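Local atomic coordinates of endoglucanase A (Clostridium longisporum, PDB entry 6Q1I), a protein that hydrolyses internal beta-1,4-glucosidic linkages in barley beta-glucan, lichenan and carboxymethylcellulose, and also degrades xylan, here as its family 5 glycosyl hydrolase domain. Residues S43-S46 against F47-G50; P133-K136 against T137-Q141; L270-F273 against K274-V278. All coordinates share one frame; numbering follows the deposited sequence. Where two conformers were deposited one is given.

Contact 1: residues S43-S46 against F47-G50; sequences SPIS and FETG
Ile45 and Thr49 meet at the end of the short helix 44-48, a one-and-a-half-turn element of the family 5 TIM-barrel domain. The helix packs Pro44 and Ile45 against helix 90-105. The carbonyl oxygen of Ile45 takes two bonds from Thr49. The backbone N of Thr49 donates to Ile45 O at 3.0 Å. The hydroxyl OG1 of Thr49 donates to the same Ile45 O at 2.7 Å. The two donors approach from opposite faces of the carbonyl plane, each tilted away from it. OG1 can do this because it sits between its own backbone N and carbonyl carbon (chi1 66°), which turns it back toward the helix. The methyl CG2 of Thr49 lies 3.9 Å from CG2 of Ile45, where the two side chains cross at a slant.

One residue earlier, Glu48 N gives a nearly straight bond to Pro44 O at 3.0 Å. The Glu48 side chain leaves with CG anti to the backbone N (chi1 -176°) and runs on extended beside Ile45, both pointing the same way. This places OE1 of Glu48 3.7 Å from CD1 of Ile45. The carboxylate is fixed further out: OE1 pairs with Arg95 of helix 90-105 and OE2 bonds Thr56.

At the first turn, Phe47 presents a ring edge to the backbone, with its CD2 3.4 Å from Ser43 O and that oxygen in the ring plane. The ring also meets His81. Ser43 itself caps the start: its OG accepts from Ile45 N at 3.1 Å. A serine N-cap, and a threonine hydroxyl bonded to the carbonyl four residues earlier, are common at helix ends. Here they bound a short N-capped helix that follows strand 23-27 in the family 5 (beta/alpha)8 barrel.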
loop_
_atom_site.group_PDB
_atom_site.type_symbol
_atom_site.label_atom_id
_atom_site.label_comp_id
_atom_site.label_asym_id
_atom_site.label_seq_id
_atom_site.Cartn_x
_atom_site.Cartn_y
_atom_site.Cartn_z
ATOM N N SER A 43 -20.673 0.805 14.038
ATOM C CA SER A 43 -20.205 -0.526 13.674
ATOM C C SER A 43 -19.106 -0.462 12.618
ATOM O O SER A 43 -19.222 0.296 11.646
ATOM C CB SER A 43 -21.365 -1.320 13.068
ATOM O OG SER A 43 -20.892 -2.466 12.370
ATOM N N PRO A 44 -18.079 -1.314 12.721
ATOM C CA PRO A 44 -17.055 -1.355 11.666
ATOM C C PRO A 44 -17.620 -1.619 10.287
ATOM O O PRO A 44 -17.046 -1.162 9.290
ATOM C CB PRO A 44 -16.132 -2.494 12.125
ATOM C CG PRO A 44 -16.280 -2.504 13.617
ATOM C CD PRO A 44 -17.730 -2.169 13.869
ATOM N N ILE A 45 -18.721 -2.361 10.194
ATOM C CA ILE A 45 -19.213 -2.790 8.892
ATOM C C ILE A 45 -19.755 -1.605 8.105
ATOM O O ILE A 45 -19.732 -1.606 6.871
ATOM C CB ILE A 45 -20.255 -3.914 9.056
ATOM C CG1 ILE A 45 -19.711 -4.996 9.994
ATOM C CG2 ILE A 45 -20.627 -4.474 7.702
ATOM C CD1 ILE A 45 -18.342 -5.543 9.585
ATOM N N SER A 46 -20.250 -0.581 8.804
ATOM C CA SER A 46 -20.714 0.627 8.132
ATOM C C SER A 46 -19.586 1.312 7.376
ATOM O O SER A 46 -19.823 1.951 6.345
ATOM C CB SER A 46 -21.289 1.599 9.159
ATOM O OG SER A 46 -22.333 0.993 9.892
ATOM N N PHE A 47 -18.364 1.225 7.892
ATOM C CA PHE A 47 -17.199 1.780 7.206
ATOM C C PHE A 47 -16.721 0.840 6.102
ATOM O O PHE A 47 -16.526 1.261 4.957
ATOM C CB PHE A 47 -16.080 1.994 8.224
ATOM C CG PHE A 47 -16.393 3.021 9.283
ATOM C CD1 PHE A 47 -15.945 4.330 9.147
ATOM C CD2 PHE A 47 -17.107 2.678 10.421
ATOM C CE1 PHE A 47 -16.213 5.273 10.120
ATOM C CE2 PHE A 47 -17.370 3.616 11.398
ATOM C CZ PHE A 47 -16.922 4.918 11.243
ATOM N N GLU A 48 -16.534 -0.439 6.443
ATOM C CA GLU A 48 -16.005 -1.431 5.511
ATOM C C GLU A 48 -16.806 -1.479 4.219
ATOM O O GLU A 48 -16.233 -1.644 3.132
ATOM C CB GLU A 48 -16.007 -2.804 6.197
ATOM C CG GLU A 48 -15.393 -3.915 5.362
ATOM C CD GLU A 48 -15.233 -5.211 6.124
ATOM O OE1 GLU A 48 -15.473 -5.218 7.351
ATOM O OE2 GLU A 48 -14.871 -6.228 5.495
ATOM N N THR A 49 -18.136 -1.353 4.316
ATOM C CA THR A 49 -19.028 -1.402 3.161
ATOM C C THR A 49 -19.416 -0.016 2.650
ATOM O O THR A 49 -20.229 0.088 1.730
ATOM C CB THR A 49 -20.301 -2.195 3.486
ATOM O OG1 THR A 49 -21.072 -1.500 4.473
ATOM C CG2 THR A 49 -19.971 -3.599 3.984
ATOM N N GLY A 50 -18.832 1.046 3.206
ATOM C CA GLY A 50 -19.292 2.395 2.926
ATOM C C GLY A 50 -19.005 2.899 1.528
ATOM O O GLY A 50 -19.622 3.885 1.102
#

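Contact 2: residues P133-K136 against T137-Q141; sequences PKLK and TLWTQ
Leu135 and Trp139 lie side by side, one turn apart on helix 128-145. This helix links strands 109-113 and 153-156 in a beta-alpha-beta unit of the TIM barrel. Both side chains point the same way. The methyl CD1 of Leu135 touches the indole at its edge, near the ring plane, 3.8 Å from CD1 of Trp139. Leu135 reaches it with CG anti to the backbone N (chi1 -179°). The indole is anchored at NE1 by Thr157 O and meets the ring of Phe155, while Leu135 packs on Tyr184 of helix 175-194.

Lys134 and Lys136 leave the helix in different directions. Lys134 is fully extended and makes a cation-pi contact with Trp120. Lys136 bends near its end, and its NZ forms a salt bridge with Glu190 of helix 175-194.

Thr137 and Thr140, three residues apart, turn their hydroxyls back onto the helix. Thr137 N donates to Pro133 O at 3.0 Å. Its OG1 bonds to the same oxygen in one of two conformers, and this is doubtful for the other. In Thr140, OG1 stands anti to the carbonyl carbon (chi1 -65°), beside the backbone N. Thr140 N donates to Lys136 O at 2.8 Å. Thr140 OG1 donates to that same Lys136 O at 2.9 Å, from the opposite face and above the carbonyl plane.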
loop_
_atom_site.group_PDB
_atom_site.type_symbol
_atom_site.label_atom_id
_atom_site.label_comp_id
_atom_site.label_asym_id
_atom_site.label_seq_id
_atom_site.Cartn_x
_atom_site.Cartn_y
_atom_site.Cartn_z
ATOM N N PRO A 133 1.790 13.972 18.174
ATOM C CA PRO A 133 1.341 13.178 19.328
ATOM C C PRO A 133 0.198 12.238 18.983
ATOM O O PRO A 133 0.134 11.120 19.504
ATOM C CB PRO A 133 0.929 14.236 20.365
ATOM C CG PRO A 133 1.532 15.514 19.915
ATOM C CD PRO A 133 1.754 15.425 18.436
ATOM N N LYS A 134 -0.718 12.684 18.120
ATOM C CA LYS A 134 -1.859 11.863 17.737
ATOM C C LYS A 134 -1.417 10.677 16.894
ATOM O O LYS A 134 -1.873 9.550 17.115
ATOM C CB LYS A 134 -2.866 12.734 16.991
ATOM C CG LYS A 134 -4.097 12.020 16.488
ATOM C CD LYS A 134 -5.090 13.026 15.937
ATOM C CE LYS A 134 -6.232 12.374 15.204
ATOM N NZ LYS A 134 -7.217 13.398 14.753
ATOM N N LEU A 135 -0.506 10.903 15.945
ATOM C CA LEU A 135 0.008 9.806 15.126
ATOM C C LEU A 135 0.754 8.792 15.980
ATOM O O LEU A 135 0.645 7.580 15.754
ATOM C CB LEU A 135 0.910 10.366 14.025
ATOM C CG LEU A 135 1.507 9.347 13.053
ATOM C CD1 LEU A 135 0.431 8.600 12.281
ATOM C CD2 LEU A 135 2.464 10.035 12.102
ATOM N N LYS A 136 1.497 9.271 16.980
ATOM C CA LYS A 136 2.237 8.376 17.863
ATOM C C LYS A 136 1.295 7.540 18.728
ATOM O O LYS A 136 1.510 6.336 18.898
ATOM C CB LYS A 136 3.212 9.190 18.715
ATOM C CG LYS A 136 4.374 9.767 17.904
ATOM C CD LYS A 136 5.396 10.494 18.776
ATOM C CE LYS A 136 6.236 9.541 19.612
ATOM N NZ LYS A 136 7.156 8.697 18.796
ATOM N N THR A 137 0.240 8.147 19.277
ATOM C CA THR A 137 -0.712 7.374 20.069
ATOM C C THR A 137 -1.449 6.357 19.203
ATOM O O THR A 137 -1.707 5.227 19.635
ATOM C CB THR A 137 -1.712 8.302 20.756
ATOM O OG1 THR A 137 -1.024 9.340 21.466
ATOM C CG2 THR A 137 -2.557 7.487 21.724
ATOM N N LEU A 138 -1.800 6.743 17.974
ATOM C CA LEU A 138 -2.411 5.800 17.044
ATOM C C LEU A 138 -1.502 4.597 16.807
ATOM O O LEU A 138 -1.934 3.444 16.936
ATOM C CB LEU A 138 -2.740 6.510 15.731
ATOM C CG LEU A 138 -3.259 5.608 14.605
ATOM C CD1 LEU A 138 -4.542 4.881 15.008
ATOM C CD2 LEU A 138 -3.478 6.424 13.357
ATOM N N TRP A 139 -0.231 4.842 16.457
ATOM C CA TRP A 139 0.672 3.726 16.189
ATOM C C TRP A 139 0.981 2.917 17.445
ATOM O O TRP A 139 1.204 1.705 17.354
ATOM C CB TRP A 139 1.940 4.178 15.444
ATOM C CG TRP A 139 1.731 4.024 13.969
ATOM C CD1 TRP A 139 1.609 5.015 13.035
ATOM C CD2 TRP A 139 1.566 2.785 13.272
ATOM N NE1 TRP A 139 1.370 4.457 11.790
ATOM C CE2 TRP A 139 1.341 3.092 11.916
ATOM C CE3 TRP A 139 1.575 1.445 13.667
ATOM C CZ2 TRP A 139 1.131 2.099 10.952
ATOM C CZ3 TRP A 139 1.365 0.466 12.716
ATOM C CH2 TRP A 139 1.141 0.799 11.373
ATOM N N THR A 140 1.000 3.549 18.620
ATOM C CA THR A 140 1.153 2.774 19.847
ATOM C C THR A 140 0.046 1.738 19.960
ATOM O O THR A 140 0.304 0.565 20.247
ATOM C CB THR A 140 1.169 3.694 21.070
ATOM O OG1 THR A 140 2.324 4.533 21.005
ATOM C CG2 THR A 140 1.235 2.903 22.370
ATOM N N GLN A 141 -1.199 2.157 19.703
ATOM C CA GLN A 141 -2.343 1.267 19.864
ATOM C C GLN A 141 -2.370 0.180 18.795
ATOM O O GLN A 141 -2.656 -0.982 19.101
ATOM C CB GLN A 141 -3.631 2.087 19.850
ATOM C CG GLN A 141 -3.793 2.963 21.083
ATOM C CD GLN A 141 -4.965 3.896 20.962
ATOM O OE1 GLN A 141 -6.117 3.481 21.066
ATOM N NE2 GLN A 141 -4.685 5.164 20.724
#

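Contact 3: residues L270-F273 against K274-V278; sequences LNTF and KSKGV
Phe273 and Val278 meet where helix 256-275 ends in a Schellman motif. Their side chains cross at an angle, with CB of Phe273 4.0 Å from CG2 of Val278. Val278 N donates an almost straight bond to Phe273 O at 3.1 Å, from above the carbonyl plane. Lys276 N is shared between two carbonyls by weak bonds, to Phe273 O at 3.0 Å and to Thr272 O. Gly277, with positive phi (88°), turns the chain, and its N donates to Lys274 O.

Thr272 O also accepts from Ser275 OG at 2.8 Å. A chi1 of 77° swings that hydroxyl back toward the helix. Ser275 N donates to Asn271 O at 2.9 Å. Thr272 OG1 bonds to Ser268 O, one turn earlier. Leu270 O takes Lys274 N at 2.9 Å. A water donates to both Leu270 O and Val278 O, tying the last turn to the outgoing chain.

CD1 of Leu270 lies 3.6 Å from CD of Lys274, the two side chains alongside and pointing the same way. Lys276 NZ bonds Phe221 O and Asn219 O. Thr272 and Phe273 pack on Met218 of helix 215-219. The Phe273 ring also reaches Ala231 and Val233 of strand 229-234 and meets Phe221 edge-to-face.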
loop_
_atom_site.group_PDB
_atom_site.type_symbol
_atom_site.label_atom_id
_atom_site.label_comp_id
_atom_site.label_asym_id
_atom_site.label_seq_id
_atom_site.Cartn_x
_atom_site.Cartn_y
_atom_site.Cartn_z
ATOM N N LEU A 270 15.172 0.378 -7.282
ATOM C CA LEU A 270 16.113 -0.553 -6.671
ATOM C C LEU A 270 17.369 0.175 -6.232
ATOM O O LEU A 270 17.793 0.091 -5.068
ATOM C CB LEU A 270 16.480 -1.634 -7.687
ATOM C CG LEU A 270 17.632 -2.554 -7.279
ATOM C CD1 LEU A 270 17.256 -3.345 -6.037
ATOM C CD2 LEU A 270 18.004 -3.475 -8.419
ATOM N N ASN A 271 17.978 0.904 -7.161
ATOM C CA ASN A 271 19.321 1.407 -6.939
ATOM C C ASN A 271 19.320 2.607 -6.002
ATOM O O ASN A 271 20.239 2.758 -5.191
ATOM C CB ASN A 271 19.991 1.739 -8.274
ATOM C CG ASN A 271 20.161 0.512 -9.175
ATOM O OD1 ASN A 271 20.072 -0.625 -8.725
ATOM N ND2 ASN A 271 20.395 0.749 -10.452
ATOM N N THR A 272 18.301 3.463 -6.076
ATOM C CA THR A 272 18.263 4.603 -5.170
ATOM C C THR A 272 18.090 4.133 -3.735
ATOM O O THR A 272 18.819 4.565 -2.836
ATOM C CB THR A 272 17.145 5.578 -5.544
ATOM O OG1 THR A 272 17.349 6.082 -6.866
ATOM C CG2 THR A 272 17.135 6.749 -4.571
ATOM N N PHE A 273 17.125 3.249 -3.491
ATOM C CA PHE A 273 16.914 2.805 -2.118
ATOM C C PHE A 273 18.055 1.924 -1.623
ATOM O O PHE A 273 18.435 2.032 -0.454
ATOM C CB PHE A 273 15.516 2.201 -1.961
ATOM C CG PHE A 273 14.426 3.231 -2.093
ATOM C CD1 PHE A 273 14.319 4.255 -1.158
ATOM C CD2 PHE A 273 13.534 3.203 -3.151
ATOM C CE1 PHE A 273 13.341 5.223 -1.274
ATOM C CE2 PHE A 273 12.550 4.170 -3.266
ATOM C CZ PHE A 273 12.457 5.177 -2.339
ATOM N N LYS A 274 18.657 1.102 -2.490
ATOM C CA LYS A 274 19.841 0.345 -2.087
ATOM C C LYS A 274 20.978 1.271 -1.684
ATOM O O LYS A 274 21.684 1.010 -0.699
ATOM C CB LYS A 274 20.278 -0.592 -3.212
ATOM C CG LYS A 274 19.639 -1.972 -3.145
ATOM C CD LYS A 274 20.313 -2.961 -4.090
ATOM C CE LYS A 274 19.915 -4.395 -3.769
ATOM N NZ LYS A 274 20.588 -4.897 -2.537
ATOM N N SER A 275 21.171 2.363 -2.427
ATOM C CA SER A 275 22.232 3.306 -2.091
ATOM C C SER A 275 21.978 3.994 -0.756
ATOM O O SER A 275 22.924 4.522 -0.161
ATOM C CB SER A 275 22.429 4.339 -3.209
ATOM O OG SER A 275 21.430 5.347 -3.207
ATOM N N LYS A 276 20.728 3.962 -0.272
ATOM C CA LYS A 276 20.336 4.421 1.056
ATOM C C LYS A 276 20.282 3.306 2.097
ATOM O O LYS A 276 19.962 3.580 3.257
ATOM C CB LYS A 276 18.960 5.097 0.979
ATOM C CG LYS A 276 18.967 6.403 0.207
ATOM C CD LYS A 276 17.553 6.937 -0.024
ATOM C CE LYS A 276 17.564 8.255 -0.771
ATOM N NZ LYS A 276 17.775 9.379 0.173
ATOM N N GLY A 277 20.576 2.068 1.721
ATOM C CA GLY A 277 20.647 0.969 2.661
ATOM C C GLY A 277 19.356 0.225 2.941
ATOM O O GLY A 277 19.314 -0.546 3.908
ATOM N N VAL A 278 18.310 0.415 2.135
ATOM C CA VAL A 278 17.030 -0.243 2.393
ATOM C C VAL A 278 16.451 -0.920 1.158
ATOM O O VAL A 278 16.673 -0.467 0.024
ATOM C CB VAL A 278 15.983 0.728 2.985
ATOM C CG1 VAL A 278 16.435 1.231 4.341
ATOM C CG2 VAL A 278 15.646 1.869 2.023
HETATM O O HOH W 1 16.396 -1.343 -2.740
#

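Overall arrangement
All three contacts are local turns in one TIM-barrel domain, each on a different helix, and none touches another. Contacts 1 and 3 lie on opposite sides of the chain's centre, their own centres about 39 Å apart. Contact 2 is about 22 Å from contact 1 and 28 Å from contact 3, centre to centre. All are partly buried: contact 2 has three buried residues and one exposed, contact 3 two buried and four exposed. Contact 2 lies within a long helix; regular backbone bonds run through it, with one apolar pair on its buried side. Contact 1 spans a short helix and contact 3 ends a long one; there capping matters most. Hydroxyls bonding back to carbonyls recur throughout.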